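Local structure of acyl-coa oxidase (Arabidopsis thaliana, 1W07) at residues Ile302-Ser307 and Ala602-Phe607; Thr322-Ile325 and Thr329-Asn332. The protein oxidises long- and medium-chain acyl-CoAs to 2-trans-enoyl-CoAs in peroxisomal beta-oxidation, using FAD and passing the electrons to oxygen to give hydrogen peroxide. The protein carries 1 engineered substitution. All coordinates share one frame; numbering follows the deposited sequence.

How the contacts relate
Both contacts involve the helical part of the subunit on the same side of the chain's centre, with their centres about 13 Å apart. Residues 302-307, near the end of helix 278-309, come first; the loop 322-325 and the start of helix 328-363 (329-332) follow, and 602-607 comes 295 residues after 302-307, so contact 2 is nested inside the loop closed by contact 1. Ser307 joins the two: its backbone O lies 3.0 Å from Ile325 N and its OG 3.1 Å from Gln330 NE2, both hydrogen bonds. Contact 1 packs helix 600-605 against helix 278-309, whose Ser307 meets contact 2, where the adenosine end of FAD is held.

Contact 1 of 2, residues Ile302-Ser307 and Ala602-Phe607; sequences IATRYS and ALVDAF
Packing between two helical regions of the acyl-CoA oxidase fold, the C-alpha1 region and the C-terminal region, brings Thr304 and Arg305 of helix 278-309 against Val604 and Asp605 of helix 600-605. The nearest CA atoms, those of Thr304 and Val604, are 7.3 Å apart. Val604 fills the space between them with both methyls: CG1 lies 3.6 Å from Thr304 OG1 and also meets the threonine CB, while CG2 touches Arg305 CG at 4.2 Å. The Thr304 hydroxyl itself is hydrogen-bonded to Val300 O, one turn back. Beyond these methyl contacts, the extended Arg305 side chain (chi2 178°, chi3 173°) carries its guanidinium past Val604 to Asp605. NH1 donates to Asp605 OD1 at 2.8 Å, meeting the anti side of the carboxylate, whereas NE reaches the same oxygen only weakly. The salt bridge is thus mainly one-armed, with the two group planes 44° apart. Arg305 NH2 turns to Gly619 O, and Asp605 OD2 is paired with Arg11, so a buried carboxylate is shared by two arginines. Helix 328-363 flanks the contact through Leu334 on Thr304, and helix 18-26 covers Asp605 through Val18.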
loop_
_atom_site.group_PDB
_atom_site.type_symbol
_atom_site.label_atom_id
_atom_site.label_comp_id
_atom_site.label_asym_id
_atom_site.label_seq_id
_atom_site.Cartn_x
_atom_site.Cartn_y
_atom_site.Cartn_z
ATOM N N ILE B 302 -6.637 13.423 -7.607
ATOM C CA ILE B 302 -7.366 12.374 -8.311
ATOM C C ILE B 302 -8.545 11.863 -7.496
ATOM O O ILE B 302 -9.675 11.796 -7.988
ATOM C CB ILE B 302 -6.418 11.199 -8.678
ATOM C CG1 ILE B 302 -5.328 11.707 -9.641
ATOM C CG2 ILE B 302 -7.213 10.071 -9.325
ATOM C CD1 ILE B 302 -4.171 10.712 -9.909
ATOM N N ALA B 303 -8.287 11.499 -6.248
ATOM C CA ALA B 303 -9.344 10.972 -5.404
ATOM C C ALA B 303 -10.407 12.018 -5.114
ATOM O O ALA B 303 -11.601 11.686 -5.078
ATOM C CB ALA B 303 -8.754 10.409 -4.091
ATOM N N THR B 304 -10.010 13.282 -4.940
ATOM C CA THR B 304 -10.989 14.342 -4.666
ATOM C C THR B 304 -11.922 14.553 -5.860
ATOM O O THR B 304 -13.141 14.593 -5.699
ATOM C CB THR B 304 -10.290 15.699 -4.276
ATOM O OG1 THR B 304 -9.524 15.518 -3.080
ATOM C CG2 THR B 304 -11.328 16.777 -4.008
ATOM N N ARG B 305 -11.368 14.674 -7.063
ATOM C CA ARG B 305 -12.221 14.872 -8.229
ATOM C C ARG B 305 -13.108 13.656 -8.461
ATOM O O ARG B 305 -14.319 13.792 -8.654
ATOM C CB ARG B 305 -11.366 15.168 -9.469
ATOM C CG ARG B 305 -10.649 16.516 -9.413
ATOM C CD ARG B 305 -9.780 16.729 -10.639
ATOM N NE ARG B 305 -9.222 18.077 -10.681
ATOM C CZ ARG B 305 -8.215 18.449 -11.458
ATOM N NH1 ARG B 305 -7.781 19.700 -11.421
ATOM N NH2 ARG B 305 -7.638 17.571 -12.263
ATOM N N TYR B 306 -12.528 12.457 -8.436
ATOM C CA TYR B 306 -13.362 11.282 -8.635
ATOM C C TYR B 306 -14.444 11.152 -7.557
ATOM O O TYR B 306 -15.536 10.657 -7.836
ATOM C CB TYR B 306 -12.520 10.017 -8.653
ATOM C CG TYR B 306 -13.343 8.788 -8.948
ATOM C CD1 TYR B 306 -13.908 8.592 -10.212
ATOM C CD2 TYR B 306 -13.574 7.825 -7.967
ATOM C CE1 TYR B 306 -14.676 7.463 -10.486
ATOM C CE2 TYR B 306 -14.345 6.697 -8.233
ATOM C CZ TYR B 306 -14.889 6.522 -9.488
ATOM O OH TYR B 306 -15.648 5.402 -9.745
ATOM N N SER B 307 -14.144 11.575 -6.330
ATOM C CA SER B 307 -15.114 11.484 -5.230
ATOM C C SER B 307 -16.301 12.415 -5.468
ATOM O O SER B 307 -17.403 12.168 -4.984
ATOM C CB SER B 307 -14.462 11.840 -3.893
ATOM O OG SER B 307 -13.496 10.872 -3.504
ATOM N N ALA B 602 -11.840 22.735 -5.574
ATOM C CA ALA B 602 -11.025 23.923 -5.828
ATOM C C ALA B 602 -9.680 23.806 -5.110
ATOM O O ALA B 602 -8.651 24.252 -5.628
ATOM C CB ALA B 602 -11.767 25.189 -5.366
ATOM N N LEU B 603 -9.670 23.204 -3.920
ATOM C CA LEU B 603 -8.405 23.057 -3.194
ATOM C C LEU B 603 -7.398 22.170 -3.942
ATOM O O LEU B 603 -6.185 22.336 -3.776
ATOM C CB LEU B 603 -8.670 22.496 -1.797
ATOM C CG LEU B 603 -9.311 23.486 -0.813
ATOM C CD1 LEU B 603 -9.705 22.779 0.475
ATOM C CD2 LEU B 603 -8.328 24.606 -0.537
ATOM N N VAL B 604 -7.876 21.230 -4.763
ATOM C CA VAL B 604 -6.935 20.401 -5.513
ATOM C C VAL B 604 -6.629 21.036 -6.867
ATOM O O VAL B 604 -5.601 20.738 -7.479
ATOM C CB VAL B 604 -7.439 18.936 -5.697
ATOM C CG1 VAL B 604 -7.678 18.312 -4.325
ATOM C CG2 VAL B 604 -8.694 18.866 -6.605
ATOM N N ASP B 605 -7.515 21.922 -7.335
ATOM C CA ASP B 605 -7.284 22.598 -8.614
ATOM C C ASP B 605 -6.129 23.567 -8.386
ATOM O O ASP B 605 -5.395 23.917 -9.313
ATOM C CB ASP B 605 -8.510 23.397 -9.078
ATOM C CG ASP B 605 -9.679 22.520 -9.497
ATOM O OD1 ASP B 605 -9.468 21.375 -9.959
ATOM O OD2 ASP B 605 -10.834 23.009 -9.386
ATOM N N ALA B 606 -5.970 24.009 -7.142
ATOM C CA ALA B 606 -4.891 24.936 -6.802
ATOM C C ALA B 606 -3.517 24.361 -7.153
ATOM O O ALA B 606 -2.544 25.105 -7.294
ATOM C CB ALA B 606 -4.958 25.287 -5.323
ATOM N N PHE B 607 -3.438 23.037 -7.278
ATOM C CA PHE B 607 -2.180 22.356 -7.614
ATOM C C PHE B 607 -1.794 22.707 -9.051
ATOM O O PHE B 607 -0.623 22.637 -9.431
ATOM C CB PHE B 607 -2.359 20.835 -7.480
ATOM C CG PHE B 607 -2.779 20.386 -6.097
ATOM C CD1 PHE B 607 -3.473 19.192 -5.912
ATOM C CD2 PHE B 607 -2.462 21.153 -4.975
ATOM C CE1 PHE B 607 -3.846 18.769 -4.620
ATOM C CE2 PHE B 607 -2.827 20.745 -3.687
ATOM C CZ PHE B 607 -3.523 19.547 -3.511
#

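Contact 2 of 2, residues Thr322-Ile325 and Thr329-Asn332; sequences TQVI and TQQN. With FAD (flavin-adenine dinucleotide), chain C.
Hydrogen bonding between the loop and the helix runs from Gln331 to Ile325. Gln331 NE2 donates to Ile325 O at 3.0 Å with an N-H...O angle of 163°, approaching in the carbonyl plane on a lone pair. The chain of Gln331 is extended beyond CG (chi2 -176°), which carries the amide back to the loop; its other end, OE1, is hydrogen-bonded to Lys328.

Van der Waals packing centres on Gln330, whose CB and CG sit against Val324 O, CB at 3.2 Å, with CG also 4.1 Å from Ile325 CA. A bend at chi2 (76°) turns its amide toward the cofactor, and NE2 passes 3.7 Å from Val324 CG2. This 3-10 turn and the first turns of helix 328-363 form part of the FAD pocket, which lies at the subunit interface: Ser144, Thr422 and Asp426 of the second subunit also hydrogen-bond the cofactor.

Toward FAD, the ribose hydroxyl O3B donates to Gln330 OE1 at 2.7 Å, while Gln330 NE2 is held by Ser307 and Leu398 O, fixing which way the amide faces. An alanine here would be likely to leave O3B and Leu398 O without this partner and expose Val324 CG2 to a gap. Van der Waals contact comes from Val324 CG1, 3.2 Å from FAD O4B, and on the adenine side Thr329 OG1 lies 3.3 Å from C2A.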
loop_
_atom_site.group_PDB
_atom_site.type_symbol
_atom_site.label_atom_id
_atom_site.label_comp_id
_atom_site.label_asym_id
_atom_site.label_seq_id
_atom_site.Cartn_x
_atom_site.Cartn_y
_atom_site.Cartn_z
ATOM N N THR B 322 -26.100 10.142 -4.124
ATOM C CA THR B 322 -25.206 11.114 -3.487
ATOM C C THR B 322 -23.732 10.971 -3.884
ATOM O O THR B 322 -23.210 9.859 -3.988
ATOM C CB THR B 322 -25.283 10.967 -1.938
ATOM O OG1 THR B 322 -26.656 10.996 -1.525
ATOM C CG2 THR B 322 -24.512 12.081 -1.238
ATOM N N GLN B 323 -23.048 12.095 -4.072
ATOM C CA GLN B 323 -21.623 12.077 -4.395
ATOM C C GLN B 323 -20.908 11.449 -3.193
ATOM O O GLN B 323 -21.172 11.826 -2.040
ATOM C CB GLN B 323 -21.133 13.502 -4.615
ATOM C CG GLN B 323 -21.729 14.166 -5.845
ATOM C CD GLN B 323 -21.589 15.667 -5.794
ATOM O OE1 GLN B 323 -22.367 16.344 -5.124
ATOM N NE2 GLN B 323 -20.579 16.197 -6.472
ATOM N N VAL B 324 -20.006 10.499 -3.433
ATOM C CA VAL B 324 -19.341 9.851 -2.314
ATOM C C VAL B 324 -18.571 10.825 -1.456
ATOM O O VAL B 324 -18.408 10.602 -0.256
ATOM C CB VAL B 324 -18.413 8.677 -2.763
ATOM C CG1 VAL B 324 -19.264 7.595 -3.421
ATOM C CG2 VAL B 324 -17.306 9.174 -3.683
ATOM N N ILE B 325 -18.131 11.932 -2.052
ATOM C CA ILE B 325 -17.383 12.929 -1.299
ATOM C C ILE B 325 -18.232 13.593 -0.204
ATOM O O ILE B 325 -17.695 14.294 0.657
ATOM C CB ILE B 325 -16.802 14.006 -2.229
ATOM C CG1 ILE B 325 -15.730 14.807 -1.482
ATOM C CG2 ILE B 325 -17.905 14.932 -2.731
ATOM C CD1 ILE B 325 -14.916 15.744 -2.386
ATOM N N THR B 329 -17.200 9.382 6.114
ATOM C CA THR B 329 -16.123 8.392 6.076
ATOM C C THR B 329 -15.176 8.738 4.911
ATOM O O THR B 329 -13.953 8.613 5.021
ATOM C CB THR B 329 -16.656 6.999 5.809
ATOM O OG1 THR B 329 -17.571 7.069 4.714
ATOM C CG2 THR B 329 -17.357 6.419 7.050
ATOM N N GLN B 330 -15.733 9.151 3.776
ATOM C CA GLN B 330 -14.907 9.514 2.623
ATOM C C GLN B 330 -14.092 10.761 3.004
ATOM O O GLN B 330 -12.900 10.847 2.709
ATOM C CB GLN B 330 -15.805 9.805 1.403
ATOM C CG GLN B 330 -15.096 9.853 0.032
ATOM C CD GLN B 330 -14.752 8.472 -0.496
ATOM O OE1 GLN B 330 -14.963 7.472 0.187
ATOM N NE2 GLN B 330 -14.216 8.411 -1.716
ATOM N N GLN B 331 -14.737 11.715 3.674
ATOM C CA GLN B 331 -14.083 12.967 4.085
ATOM C C GLN B 331 -12.979 12.737 5.131
ATOM O O GLN B 331 -11.903 13.361 5.077
ATOM C CB GLN B 331 -15.134 13.941 4.637
ATOM C CG GLN B 331 -16.297 14.172 3.664
ATOM C CD GLN B 331 -17.297 15.209 4.146
ATOM O OE1 GLN B 331 -17.331 15.558 5.331
ATOM N NE2 GLN B 331 -18.133 15.692 3.233
ATOM N N ASN B 332 -13.257 11.840 6.073
ATOM C CA ASN B 332 -12.320 11.498 7.142
ATOM C C ASN B 332 -11.098 10.763 6.600
ATOM O O ASN B 332 -10.044 10.748 7.231
ATOM C CB ASN B 332 -13.024 10.628 8.188
ATOM C CG ASN B 332 -12.162 10.370 9.412
ATOM O OD1 ASN B 332 -11.668 11.306 10.040
ATOM N ND2 ASN B 332 -11.971 9.098 9.751
HETATM P PA FAD C . -18.105 2.430 -4.583
HETATM O O1A FAD C . -19.159 1.683 -3.860
HETATM O O2A FAD C . -18.499 3.320 -5.699
HETATM O O5B FAD C . -17.241 3.257 -3.506
HETATM C C5B FAD C . -16.280 4.238 -3.908
HETATM C C4B FAD C . -15.879 5.094 -2.703
HETATM O O4B FAD C . -17.103 5.601 -2.131
HETATM C C3B FAD C . -15.222 4.235 -1.619
HETATM O O3B FAD C . -14.380 5.052 -0.801
HETATM C C2B FAD C . -16.433 3.746 -0.828
HETATM O O2B FAD C . -16.044 3.459 0.518
HETATM C C1B FAD C . -17.260 5.034 -0.819
HETATM N N9A FAD C . -18.687 4.753 -0.555
HETATM C C8A FAD C . -19.554 4.229 -1.423
HETATM N N7A FAD C . -20.755 4.135 -0.859
HETATM C C5A FAD C . -20.656 4.615 0.378
HETATM C C6A FAD C . -21.570 4.771 1.413
HETATM N N6A FAD C . -22.845 4.438 1.247
HETATM N N1A FAD C . -21.126 5.330 2.618
HETATM C C2A FAD C . -19.787 5.718 2.750
HETATM N N3A FAD C . -18.946 5.548 1.743
HETATM C C4A FAD C . -19.343 5.012 0.578
HETATM N N1 FAD C . -18.180 -7.513 -10.315
HETATM C C2 FAD C . -18.952 -8.511 -10.923
HETATM O O2 FAD C . -20.147 -8.323 -11.134
HETATM N N3 FAD C . -18.329 -9.700 -11.329
HETATM C C4 FAD C . -16.952 -9.878 -11.140
HETATM O O4 FAD C . -16.415 -10.921 -11.505
HETATM C C4X FAD C . -16.196 -8.880 -10.538
HETATM N N5 FAD C . -14.807 -9.022 -10.403
HETATM C C5X FAD C . -14.030 -8.008 -9.829
HETATM C C6 FAD C . -12.643 -8.104 -9.825
HETATM C C7 FAD C . -11.869 -7.026 -9.395
HETATM C C7M FAD C . -10.344 -7.140 -9.447
HETATM C C8 FAD C . -12.488 -5.854 -8.958
HETATM C C8M FAD C . -11.670 -4.633 -8.523
HETATM C C9 FAD C . -13.877 -5.771 -8.947
HETATM C C9A FAD C . -14.656 -6.842 -9.381
HETATM N N10 FAD C . -16.049 -6.722 -9.466
HETATM C C10 FAD C . -16.807 -7.703 -10.120
HETATM C "C1'" FAD C . -16.736 -5.515 -8.945
HETATM C "C2'" FAD C . -16.779 -5.602 -7.415
HETATM O "O2'" FAD C . -17.349 -6.855 -7.025
HETATM C "C3'" FAD C . -17.559 -4.473 -6.733
HETATM O "O3'" FAD C . -18.896 -4.428 -7.240
HETATM C "C4'" FAD C . -16.901 -3.105 -6.928
HETATM O "O4'" FAD C . -15.481 -3.188 -6.796
HETATM C "C5'" FAD C . -17.448 -2.119 -5.896
HETATM O "O5'" FAD C . -16.663 -0.927 -5.914
HETATM P P FAD C . -17.284 0.467 -6.418
HETATM O O1P FAD C . -16.456 0.934 -7.551
HETATM O O2P FAD C . -18.741 0.304 -6.620
HETATM O O3P FAD C . -17.001 1.399 -5.137
#